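Local atomic coordinates of soluble secreted antigen MPT53 (Mycobacterium tuberculosis, PDB entry 1LU4), a protein that probably catalyses the oxidation of reduced, unfolded secreted proteins so that they form disulfide bonds. Residues F31-W35 with A62-D66; A43-S47 with Y77-F81; F58-T63 with F81-A87. One frame throughout, in Å; residues are numbered along the deposited sequence.

Contact 1. Residues F31-W35 with A62-D66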
ATOM      1  N   PHE A  31       2.536  -2.428   1.271  1.00  7.42           N
ATOM      2  CA  PHE A  31       3.543  -2.234   2.341  1.00  8.43           C
ATOM      3  C   PHE A  31       4.891  -2.127   1.722  1.00  7.52           C
ATOM      4  O   PHE A  31       5.364  -3.055   1.024  1.00  9.39           O
ATOM      5  CB  PHE A  31       3.491  -3.463   3.288  1.00  8.64           C
ATOM      6  CG  PHE A  31       2.186  -3.566   4.043  1.00  8.96           C
ATOM      7  CD1 PHE A  31       1.050  -4.170   3.487  1.00 10.32           C
ATOM      8  CD2 PHE A  31       2.082  -3.043   5.343  1.00 10.07           C
ATOM      9  CE1 PHE A  31      -0.121  -4.248   4.210  1.00 11.52           C
ATOM     10  CE2 PHE A  31       0.887  -3.113   6.051  1.00 11.00           C
ATOM     11  CZ  PHE A  31      -0.241  -3.701   5.491  1.00 11.91           C
ATOM     12  N   TRP A  32       5.551  -0.998   1.940  1.00  7.95           N
ATOM     13  CA  TRP A  32       6.838  -0.707   1.251  1.00  7.71           C
ATOM     14  C   TRP A  32       7.817  -0.059   2.204  1.00  7.17           C
ATOM     15  O   TRP A  32       7.499   0.448   3.284  1.00  7.83           O
ATOM     16  CB  TRP A  32       6.534   0.226   0.092  1.00  8.15           C
ATOM     17  CG  TRP A  32       5.935   1.568   0.308  1.00  7.51           C
ATOM     18  CD1 TRP A  32       4.604   1.848   0.336  1.00  7.75           C
ATOM     19  CD2 TRP A  32       6.609   2.821   0.504  1.00  8.05           C
ATOM     20  NE1 TRP A  32       4.370   3.189   0.534  1.00  7.99           N
ATOM     21  CE2 TRP A  32       5.597   3.807   0.630  1.00  7.85           C
ATOM     22  CE3 TRP A  32       7.948   3.200   0.571  1.00  9.38           C
ATOM     23  CZ2 TRP A  32       5.885   5.166   0.817  1.00  8.12           C
ATOM     24  CZ3 TRP A  32       8.232   4.542   0.760  1.00  9.43           C
ATOM     25  CH2 TRP A  32       7.213   5.516   0.899  1.00  9.19           C
ATOM     26  N   THR A  33       9.105  -0.095   1.753  1.00  7.99           N
ATOM     27  CA  THR A  33      10.124   0.728   2.365  1.00  8.39           C
ATOM     28  C   THR A  33      10.907   1.393   1.241  1.00  7.99           C
ATOM     29  O   THR A  33      11.027   0.814   0.165  1.00  8.94           O
ATOM     30  CB  THR A  33      11.090  -0.114   3.251  1.00  9.89           C
ATOM     31  OG1 THR A  33      11.918  -1.001   2.424  1.00 13.74           O
ATOM     32  CG2 THR A  33      10.455  -0.925   4.325  1.00 14.18           C
ATOM     33  N   PRO A  34      11.441   2.624   1.430  1.00  8.50           N
ATOM     34  CA  PRO A  34      11.947   3.355   0.270  1.00  8.86           C
ATOM     35  C   PRO A  34      13.262   2.843  -0.269  1.00  8.84           C
ATOM     36  O   PRO A  34      13.638   3.189  -1.401  1.00  9.57           O
ATOM     37  CB  PRO A  34      12.055   4.794   0.804  1.00  9.74           C
ATOM     38  CG  PRO A  34      12.179   4.650   2.313  1.00  9.42           C
ATOM     39  CD  PRO A  34      11.286   3.441   2.609  1.00  9.70           C
ATOM     40  N   TRP A  35      13.984   2.035   0.531  1.00  9.92           N
ATOM     41  CA  TRP A  35      15.301   1.598   0.145  1.00 10.53           C
ATOM     42  C   TRP A  35      15.282   0.193  -0.378  1.00 10.21           C
ATOM     43  O   TRP A  35      16.347  -0.348  -0.776  1.00 12.59           O
ATOM     44  CB  TRP A  35      16.205   1.699   1.390  1.00 11.75           C
ATOM     45  CG  TRP A  35      15.574   1.300   2.708  1.00 11.71           C
ATOM     46  CD1 TRP A  35      15.113   2.191   3.655  1.00 11.58           C
ATOM     47  CD2 TRP A  35      15.316   0.006   3.241  1.00 11.23           C
ATOM     48  NE1 TRP A  35      14.594   1.500   4.761  1.00 12.34           N
ATOM     49  CE2 TRP A  35      14.744   0.159   4.494  1.00 11.82           C
ATOM     50  CE3 TRP A  35      15.596  -1.283   2.734  1.00 11.92           C
ATOM     51  CZ2 TRP A  35      14.366  -0.920   5.312  1.00 12.45           C
ATOM     52  CZ3 TRP A  35      15.256  -2.359   3.521  1.00 13.74           C
ATOM     53  CH2 TRP A  35      14.665  -2.131   4.797  1.00 12.46           C
ATOM     54  N   ALA A  62       4.303   2.674   4.816  1.00  7.78           N
ATOM     55  CA  ALA A  62       5.776   2.617   4.816  1.00  8.28           C
ATOM     56  C   ALA A  62       6.259   2.502   6.252  1.00  8.58           C
ATOM     57  O   ALA A  62       5.660   3.015   7.210  1.00  8.93           O
ATOM     58  CB  ALA A  62       6.336   3.916   4.213  1.00 10.04           C
ATOM     59  N   THR A  63       7.415   1.844   6.416  1.00  9.43           N
ATOM     60  CA  THR A  63       8.044   1.779   7.741  1.00  9.43           C
ATOM     61  C   THR A  63       9.566   1.615   7.522  1.00  9.76           C
ATOM     62  O   THR A  63      10.056   1.503   6.407  1.00 10.81           O
ATOM     63  CB  THR A  63       7.455   0.654   8.572  1.00 11.54           C
ATOM     64  OG1 THR A  63       7.887   0.816   9.972  1.00 12.82           O
ATOM     65  CG2 THR A  63       7.860  -0.731   8.109  1.00 14.32           C
ATOM     66  N   ARG A  64      10.271   1.630   8.632  1.00 10.67           N
ATOM     67  CA  ARG A  64      11.747   1.388   8.659  1.00 11.32           C
ATOM     68  C   ARG A  64      12.485   2.453   7.876  1.00 10.32           C
ATOM     69  O   ARG A  64      13.531   2.158   7.272  1.00 10.93           O
ATOM     70  CB  ARG A  64      12.095  -0.008   8.179  1.00 11.64           C
ATOM     71  CG  ARG A  64      11.628  -1.071   9.189  1.00 18.32           C
ATOM     72  CD  ARG A  64      12.301  -2.333   8.810  1.00 21.86           C
ATOM     73  NE  ARG A  64      13.628  -2.478   9.235  1.00 20.22           N
ATOM     74  CZ  ARG A  64      14.413  -3.485   8.838  1.00 21.52           C
ATOM     75  NH1 ARG A  64      13.997  -4.370   7.983  1.00 21.45           N
ATOM     76  NH2 ARG A  64      15.619  -3.607   9.262  1.00 21.90           N
ATOM     77  N   ALA A  65      12.016   3.691   7.924  1.00 10.25           N
ATOM     78  CA  ALA A  65      12.753   4.766   7.246  1.00 10.52           C
ATOM     79  C   ALA A  65      12.330   6.097   7.838  1.00 10.73           C
ATOM     80  O   ALA A  65      11.234   6.202   8.415  1.00 11.95           O
ATOM     81  CB  ALA A  65      12.508   4.764   5.729  1.00 12.73           C
ATOM     82  N   ASP A  66      13.160   7.125   7.638  1.00 12.35           N
ATOM     83  CA  ASP A  66      12.729   8.443   8.071  1.00 13.97           C
ATOM     84  C   ASP A  66      11.713   9.019   7.091  1.00 11.47           C
ATOM     85  O   ASP A  66      11.598   8.618   5.918  1.00 11.36           O
ATOM     86  CB  ASP A  66      13.908   9.406   8.198  1.00 19.81           C
ATOM     87  CG  ASP A  66      14.673   9.458   6.905  1.00 25.12           C
ATOM     88  OD1 ASP A  66      14.409  10.309   6.067  1.00 27.24           O
ATOM     89  OD2 ASP A  66      15.535   8.578   6.677  1.00 38.81           O
TER

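Contact 2. Residues A43-S47 with Y77-F81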
ATOM      1  N   ALA A  43       7.165   0.552  -7.752  1.00  8.55           N
ATOM      2  CA  ALA A  43       6.556   1.850  -7.531  1.00  8.60           C
ATOM      3  C   ALA A  43       5.999   2.467  -8.826  1.00  8.75           C
ATOM      4  O   ALA A  43       4.872   2.997  -8.763  1.00  9.11           O
ATOM      5  CB  ALA A  43       7.515   2.812  -6.885  1.00  8.97           C
ATOM      6  N   PRO A  44       6.673   2.445  -9.973  1.00  9.14           N
ATOM      7  CA  PRO A  44       6.050   3.024 -11.182  1.00  9.96           C
ATOM      8  C   PRO A  44       4.738   2.342 -11.557  1.00  9.58           C
ATOM      9  O   PRO A  44       3.802   2.958 -12.040  1.00 10.16           O
ATOM     10  CB  PRO A  44       7.117   2.802 -12.265  1.00 11.26           C
ATOM     11  CG  PRO A  44       8.429   2.683 -11.522  1.00 12.55           C
ATOM     12  CD  PRO A  44       8.059   2.003 -10.218  1.00 10.00           C
ATOM     13  N   SER A  45       4.681   1.006 -11.317  1.00 10.03           N
ATOM     14  CA  SER A  45       3.462   0.267 -11.585  1.00 10.28           C
ATOM     15  C   SER A  45       2.360   0.646 -10.643  1.00  9.44           C
ATOM     16  O   SER A  45       1.196   0.776 -11.052  1.00 10.89           O
ATOM     17  CB  SER A  45       3.751  -1.241 -11.467  1.00 12.78           C
ATOM     18  OG  SER A  45       4.673  -1.568 -12.519  1.00 13.41           O
ATOM     19  N   LEU A  46       2.628   0.806  -9.352  1.00  9.32           N
ATOM     20  CA  LEU A  46       1.617   1.341  -8.392  1.00  9.55           C
ATOM     21  C   LEU A  46       1.123   2.676  -8.882  1.00  8.51           C
ATOM     22  O   LEU A  46      -0.083   2.933  -8.882  1.00  9.23           O
ATOM     23  CB  LEU A  46       2.183   1.539  -6.974  1.00 10.79           C
ATOM     24  CG  LEU A  46       2.144   0.363  -6.011  1.00 10.49           C
ATOM     25  CD1 LEU A  46       0.696  -0.031  -5.632  1.00 12.14           C
ATOM     26  CD2 LEU A  46       2.891  -0.852  -6.535  1.00 11.57           C
ATOM     27  N   SER A  47       2.047   3.558  -9.305  1.00  8.80           N
ATOM     28  CA  SER A  47       1.605   4.904  -9.696  1.00  8.97           C
ATOM     29  C   SER A  47       0.637   4.856 -10.867  1.00  8.61           C
ATOM     30  O   SER A  47      -0.431   5.480 -10.858  1.00  9.09           O
ATOM     31  CB  SER A  47       2.853   5.686 -10.144  1.00  9.55           C
ATOM     32  OG  SER A  47       2.430   6.976 -10.564  1.00  9.76           O
ATOM     33  N   TYR A  77       8.403   8.600  -7.647  1.00  8.59           N
ATOM     34  CA  TYR A  77       7.592   7.684  -8.395  1.00  8.54           C
ATOM     35  C   TYR A  77       6.172   8.167  -8.585  1.00  8.49           C
ATOM     36  O   TYR A  77       5.355   7.443  -9.179  1.00  9.68           O
ATOM     37  CB  TYR A  77       7.608   6.279  -7.754  1.00  9.38           C
ATOM     38  CG  TYR A  77       9.000   5.698  -7.741  1.00  8.74           C
ATOM     39  CD1 TYR A  77       9.621   5.363  -8.936  1.00  9.59           C
ATOM     40  CD2 TYR A  77       9.694   5.451  -6.561  1.00  9.45           C
ATOM     41  CE1 TYR A  77      10.899   4.804  -8.989  1.00 11.47           C
ATOM     42  CE2 TYR A  77      10.980   4.901  -6.587  1.00 10.01           C
ATOM     43  CZ  TYR A  77      11.556   4.576  -7.783  1.00 10.14           C
ATOM     44  OH  TYR A  77      12.832   4.056  -7.852  1.00 11.60           O
ATOM     45  N   ASN A  78       5.880   9.381  -8.160  1.00  8.56           N
ATOM     46  CA  ASN A  78       4.539   9.961  -8.404  1.00  8.91           C
ATOM     47  C   ASN A  78       3.447   9.058  -7.867  1.00  8.28           C
ATOM     48  O   ASN A  78       2.477   8.701  -8.538  1.00  9.29           O
ATOM     49  CB  ASN A  78       4.355  10.193  -9.911  1.00 11.80           C
ATOM     50  CG  ASN A  78       3.262  11.175 -10.166  1.00 15.34           C
ATOM     51  OD1 ASN A  78       2.635  11.702  -9.236  1.00 22.61           O
ATOM     52  ND2 ASN A  78       2.992  11.443 -11.434  1.00 19.52           N
ATOM     53  N   LEU A  79       3.564   8.685  -6.585  1.00  8.98           N
ATOM     54  CA  LEU A  79       2.543   7.826  -5.940  1.00  9.16           C
ATOM     55  C   LEU A  79       1.420   8.696  -5.432  1.00  9.87           C
ATOM     56  O   LEU A  79       1.421   9.170  -4.305  1.00 10.66           O
ATOM     57  CB  LEU A  79       3.162   6.992  -4.810  1.00  9.54           C
ATOM     58  CG  LEU A  79       4.339   6.129  -5.241  1.00 10.15           C
ATOM     59  CD1 LEU A  79       4.888   5.319  -4.058  1.00 12.33           C
ATOM     60  CD2 LEU A  79       3.932   5.141  -6.302  1.00 14.31           C
ATOM     61  N   ASN A  80       0.448   8.953  -6.335  1.00 10.01           N
ATOM     62  CA  ASN A  80      -0.618   9.891  -6.011  1.00  9.09           C
ATOM     63  C   ASN A  80      -1.782   9.212  -5.316  1.00  9.70           C
ATOM     64  O   ASN A  80      -2.918   9.085  -5.851  1.00 11.40           O
ATOM     65  CB  ASN A  80      -1.102  10.565  -7.311  1.00 10.69           C
ATOM     66  CG  ASN A  80      -2.140  11.633  -7.046  1.00 11.90           C
ATOM     67  OD1 ASN A  80      -2.136  12.258  -5.989  1.00 15.71           O
ATOM     68  ND2 ASN A  80      -2.998  11.867  -7.991  1.00 13.98           N
ATOM     69  N   PHE A  81      -1.532   8.781  -4.105  1.00  9.04           N
ATOM     70  CA  PHE A  81      -2.501   8.149  -3.252  1.00  9.46           C
ATOM     71  C   PHE A  81      -1.991   8.272  -1.821  1.00  9.05           C
ATOM     72  O   PHE A  81      -0.831   8.641  -1.598  1.00  9.57           O
ATOM     73  CB  PHE A  81      -2.792   6.689  -3.641  1.00  9.46           C
ATOM     74  CG  PHE A  81      -1.573   5.828  -3.856  1.00  9.49           C
ATOM     75  CD1 PHE A  81      -0.931   5.222  -2.750  1.00  9.59           C
ATOM     76  CD2 PHE A  81      -1.066   5.570  -5.113  1.00  9.72           C
ATOM     77  CE1 PHE A  81       0.150   4.375  -2.966  1.00 10.12           C
ATOM     78  CE2 PHE A  81      -0.002   4.712  -5.333  1.00 10.75           C
ATOM     79  CZ  PHE A  81       0.597   4.122  -4.224  1.00 10.11           C
TER
HETATM   80  O   HOH W   1      -0.773   7.257  -8.610  1.00 13.50           O

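Contact 3. Residues F58-T63 with F81-A87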
ATOM      1  N   PHE A  58      -6.142   3.115  -3.121  1.00  8.49           N
ATOM      2  CA  PHE A  58      -4.808   2.592  -2.823  1.00  8.72           C
ATOM      3  C   PHE A  58      -4.262   3.310  -1.599  1.00  8.66           C
ATOM      4  O   PHE A  58      -4.334   4.535  -1.494  1.00  9.54           O
ATOM      5  CB  PHE A  58      -3.836   2.868  -3.999  1.00  9.07           C
ATOM      6  CG  PHE A  58      -4.072   1.962  -5.198  1.00  9.84           C
ATOM      7  CD1 PHE A  58      -5.221   2.124  -5.981  1.00 10.91           C
ATOM      8  CD2 PHE A  58      -3.150   0.977  -5.520  1.00 12.20           C
ATOM      9  CE1 PHE A  58      -5.424   1.291  -7.080  1.00 11.93           C
ATOM     10  CE2 PHE A  58      -3.333   0.142  -6.626  1.00 15.54           C
ATOM     11  CZ  PHE A  58      -4.473   0.337  -7.370  1.00 13.65           C
ATOM     12  N   VAL A  59      -3.657   2.527  -0.686  1.00  8.62           N
ATOM     13  CA  VAL A  59      -2.996   3.075   0.480  1.00  8.17           C
ATOM     14  C   VAL A  59      -1.670   2.385   0.607  1.00  7.46           C
ATOM     15  O   VAL A  59      -1.577   1.182   0.785  1.00  8.85           O
ATOM     16  CB  VAL A  59      -3.834   2.883   1.743  1.00  8.80           C
ATOM     17  CG1 VAL A  59      -3.132   3.465   2.973  1.00 10.24           C
ATOM     18  CG2 VAL A  59      -5.220   3.505   1.556  1.00 10.77           C
ATOM     19  N   GLY A  60      -0.615   3.211   0.540  1.00  7.86           N
ATOM     20  CA  GLY A  60       0.740   2.702   0.826  1.00  7.96           C
ATOM     21  C   GLY A  60       1.006   2.816   2.323  1.00  7.81           C
ATOM     22  O   GLY A  60       0.527   3.749   2.976  1.00  8.57           O
ATOM     23  N   ILE A  61       1.793   1.894   2.859  1.00  7.87           N
ATOM     24  CA  ILE A  61       2.074   1.865   4.284  1.00  7.91           C
ATOM     25  C   ILE A  61       3.589   1.634   4.390  1.00  7.48           C
ATOM     26  O   ILE A  61       4.092   0.551   4.050  1.00  8.89           O
ATOM     27  CB  ILE A  61       1.268   0.786   5.034  1.00  9.89           C
ATOM     28  CG1 ILE A  61      -0.243   0.956   4.756  1.00 11.66           C
ATOM     29  CG2 ILE A  61       1.594   0.849   6.507  1.00 13.42           C
ATOM     30  CD1 ILE A  61      -1.175  -0.073   5.292  1.00 21.34           C
ATOM     31  N   ALA A  62       4.303   2.674   4.816  1.00  7.78           N
ATOM     32  CA  ALA A  62       5.776   2.617   4.816  1.00  8.28           C
ATOM     33  C   ALA A  62       6.259   2.502   6.252  1.00  8.58           C
ATOM     34  O   ALA A  62       5.660   3.015   7.210  1.00  8.93           O
ATOM     35  CB  ALA A  62       6.336   3.916   4.213  1.00 10.04           C
ATOM     36  N   THR A  63       7.415   1.844   6.416  1.00  9.43           N
ATOM     37  CA  THR A  63       8.044   1.779   7.741  1.00  9.43           C
ATOM     38  C   THR A  63       9.566   1.615   7.522  1.00  9.76           C
ATOM     39  O   THR A  63      10.056   1.503   6.407  1.00 10.81           O
ATOM     40  CB  THR A  63       7.455   0.654   8.572  1.00 11.54           C
ATOM     41  OG1 THR A  63       7.887   0.816   9.972  1.00 12.82           O
ATOM     42  CG2 THR A  63       7.860  -0.731   8.109  1.00 14.32           C
ATOM     43  N   PHE A  81      -1.532   8.781  -4.105  1.00  9.04           N
ATOM     44  CA  PHE A  81      -2.501   8.149  -3.252  1.00  9.46           C
ATOM     45  C   PHE A  81      -1.991   8.272  -1.821  1.00  9.05           C
ATOM     46  O   PHE A  81      -0.831   8.641  -1.598  1.00  9.57           O
ATOM     47  CB  PHE A  81      -2.792   6.689  -3.641  1.00  9.46           C
ATOM     48  CG  PHE A  81      -1.573   5.828  -3.856  1.00  9.49           C
ATOM     49  CD1 PHE A  81      -0.931   5.222  -2.750  1.00  9.59           C
ATOM     50  CD2 PHE A  81      -1.066   5.570  -5.113  1.00  9.72           C
ATOM     51  CE1 PHE A  81       0.150   4.375  -2.966  1.00 10.12           C
ATOM     52  CE2 PHE A  81      -0.002   4.712  -5.333  1.00 10.75           C
ATOM     53  CZ  PHE A  81       0.597   4.122  -4.224  1.00 10.11           C
ATOM     54  N   THR A  82      -2.842   7.947  -0.848  1.00  9.07           N
ATOM     55  CA  THR A  82      -2.438   8.081   0.554  1.00  9.52           C
ATOM     56  C   THR A  82      -1.258   7.154   0.845  1.00  7.62           C
ATOM     57  O   THR A  82      -1.286   5.983   0.499  1.00  8.62           O
ATOM     58  CB  THR A  82      -3.617   7.649   1.456  1.00 10.27           C
ATOM     59  OG1 THR A  82      -4.714   8.532   1.208  1.00 14.41           O
ATOM     60  CG2 THR A  82      -3.219   7.739   2.923  1.00 12.65           C
ATOM     61  N   ASN A  83      -0.255   7.688   1.527  1.00  8.45           N
ATOM     62  CA  ASN A  83       0.841   6.867   2.078  1.00  8.36           C
ATOM     63  C   ASN A  83       0.987   7.188   3.535  1.00  8.26           C
ATOM     64  O   ASN A  83       1.005   8.338   3.968  1.00  9.53           O
ATOM     65  CB  ASN A  83       2.163   7.133   1.316  1.00  9.69           C
ATOM     66  CG  ASN A  83       2.128   6.450  -0.025  1.00  8.50           C
ATOM     67  OD1 ASN A  83       2.411   5.261  -0.150  1.00  8.71           O
ATOM     68  ND2 ASN A  83       1.713   7.220  -1.009  1.00  9.93           N
ATOM     69  N   LEU A  84       1.081   6.127   4.337  1.00  8.81           N
ATOM     70  CA  LEU A  84       1.074   6.210   5.787  1.00  8.33           C
ATOM     71  C   LEU A  84       2.495   6.051   6.331  1.00  8.09           C
ATOM     72  O   LEU A  84       3.242   5.190   5.882  1.00  8.58           O
ATOM     73  CB  LEU A  84       0.196   5.100   6.408  1.00  9.53           C
ATOM     74  CG  LEU A  84      -1.276   5.179   5.880  1.00  9.59           C
ATOM     75  CD1 LEU A  84      -2.111   4.094   6.534  1.00 10.96           C
ATOM     76  CD2 LEU A  84      -1.915   6.536   6.120  1.00 10.99           C
ATOM     77  N   ASN A  85       2.830   6.897   7.297  1.00  8.90           N
ATOM     78  CA  ASN A  85       4.115   6.760   7.986  1.00  9.84           C
ATOM     79  C   ASN A  85       3.883   5.837   9.179  1.00  9.45           C
ATOM     80  O   ASN A  85       3.468   6.322  10.247  1.00 10.16           O
ATOM     81  CB  ASN A  85       4.562   8.155   8.452  1.00 11.39           C
ATOM     82  CG  ASN A  85       5.838   8.077   9.280  1.00 12.21           C
ATOM     83  OD1 ASN A  85       6.490   7.064   9.357  1.00 12.14           O
ATOM     84  ND2 ASN A  85       6.146   9.180   9.932  1.00 16.53           N
ATOM     85  N   ASP A  86       4.061   4.544   9.001  1.00  9.95           N
ATOM     86  CA  ASP A  86       3.801   3.593  10.080  1.00 10.44           C
ATOM     87  C   ASP A  86       5.083   3.449  10.862  1.00 11.21           C
ATOM     88  O   ASP A  86       5.784   2.435  10.825  1.00 11.32           O
ATOM     89  CB  ASP A  86       3.377   2.252   9.491  1.00 11.49           C
ATOM     90  CG  ASP A  86       2.966   1.231  10.542  1.00 11.54           C
ATOM     91  OD1 ASP A  86       2.467   1.599  11.598  1.00 14.71           O
ATOM     92  OD2 ASP A  86       3.131   0.028  10.289  1.00 15.81           O
ATOM     93  N   ALA A  87       5.418   4.521  11.589  1.00 13.68           N
ATOM     94  CA  ALA A  87       6.761   4.706  12.076  1.00 14.81           C
ATOM     95  C   ALA A  87       7.165   3.569  13.001  1.00 14.16           C
ATOM     96  O   ALA A  87       8.336   3.198  13.048  1.00 19.80           O
ATOM     97  CB  ALA A  87       6.851   6.046  12.828  1.00 18.25           C
TER
HETATM   98  O   HOH W   2      -5.557   6.850  -1.457  1.00 15.13           O

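Contact 1. Residues F31-W35 with A62-D66
Beyond the W32-A62 bridge, side chains keep residues 31-35 and 62-66 in touch, a worked example of contact carried past a strand pair. Apolar packing begins at that parallel pair, whose CA atoms lie 5.0 Å apart. Both side chains fall on the same face of the sheet, and W32 turns its indole over its neighbour: A62 CB stands 3.6 Å from the centroid of the six-membered ring of W32, almost on the ring normal, a close CH-pi contact. Further along, P34 CG meets A65 CB at 3.4 Å.

Backbone polar contacts are sparse here. T63 N gives W32 O a weak hydrogen bond of 3.4 Å, and A62 CA approaches W32 O at 3.2 Å in a CA-H...O contact. The shorter and straighter of the two hydrogen bonds comes from a side chain: W35 NE1 donates to R64 O at 2.8 Å. R64 has a left-handed backbone conformation, and the guanidinium of its side chain has W35 CH2 over one face.

Partners outside the two segments place the contact. The indole nitrogen of W32 is bonded to N83 and its ring stacks with F73, while D66 caps A69 N at the start of helix 67-77.

The segment 31-35 leads directly into C36 and C39, the CxxC pair predicted to be redox-active and reduced here, and the T33 side chain touches that motif. A strand-end loop opening into a CxxC at a helix start is characteristic of the thioredoxin fold.

Contact 2. Residues A43-S47 with Y77-F81
Y77, S47 and A43 carry most of this helix-to-loop contact. Y77 lays its ring on the helix, with A43 CB 3.7 Å from the centroid of the Y77 ring and over its face, a CH-pi contact in which A43 CB comes within 3.4 Å of Y77 CG. P44 CG adds an apolar touch, 3.9 Å from Y77 CD1, and the hydroxyl of Y77 is bonded to N40, three residues before A43 in the same helix. S47 supplies the polar part: S47 OG donates to N78 O at 2.7 Å, where the chain leaves helix 67-77 through a Schellman motif with N78 at positive phi. Close by, L79 CD2 lies 3.4 Å from A43 O and 4.1 Å from L46 CB, while F81 CZ approaches L46 CB at 4.1 Å. The chemistry thus combines apolar packing with two polar links: the serine hydroxyl binds N78 O of the loop, and a water bridges S47 O of the helix (2.9 Å) and N80 N of the loop (3.1 Å).

Contact 3. Residues F58-T63 with F81-A87
At the apolar centre L84 has the most surface covered, L84 CD1 lying 3.8 Å from V59 CG1 and 4.1 Å from I61 CG1, all three side chains on one face of the sheet. Toward the start of the strands F58 CB lies over the face of the F81 ring, 4.0 Å from its centroid. On the face opposite V59, I61 and L84, G60 CA lies 3.2 Å from N83 OD1; a CB on G60 would clash with that oxygen, which accepts a bond from W32 NE1. Parallel pairing then holds the backbones: G60 N to T82 O (2.9 Å), L84 N to G60 O (2.8 Å), A62 N to L84 O (2.9 Å) and D86 N to A62 O (2.8 Å). At the polar edge T63 OG1 donates to D86 O at 2.8 Å, and D86 binds the backbone of I91 and W92 through its carboxylate. The two strands form a beta-alpha-beta crossover through helix 67-77, with strand 82-85 outermost and strand 27-32 on the far side of 57-62, while F58 packs on helix 37-52.

Overall arrangement
The three contacts lie in one part of the thioredoxin-like fold, around strands 27-32, 57-62 and 82-85, with centres 9 to 14 Å apart. Along the chain their segments interleave: 31-35, 43-47, 58-63, 62-66, 77-81 and 81-87. Contacts 1 and 3 share A62 and T63 and adjoin in one mixed sheet, strand 57-62 lying between 27-32 and 82-85; W32 NE1 to N83 OD1, 2.9 Å, joins them. Contacts 2 and 3 share F81, and contact 2 brings helix 37-52 against the loop that follows helix 67-77. Contacts 1 and 2 are about 5 Å apart at their nearest atoms. Their segments 31-35 and 43-47 flank the predicted redox-active CxxC pair in sequence.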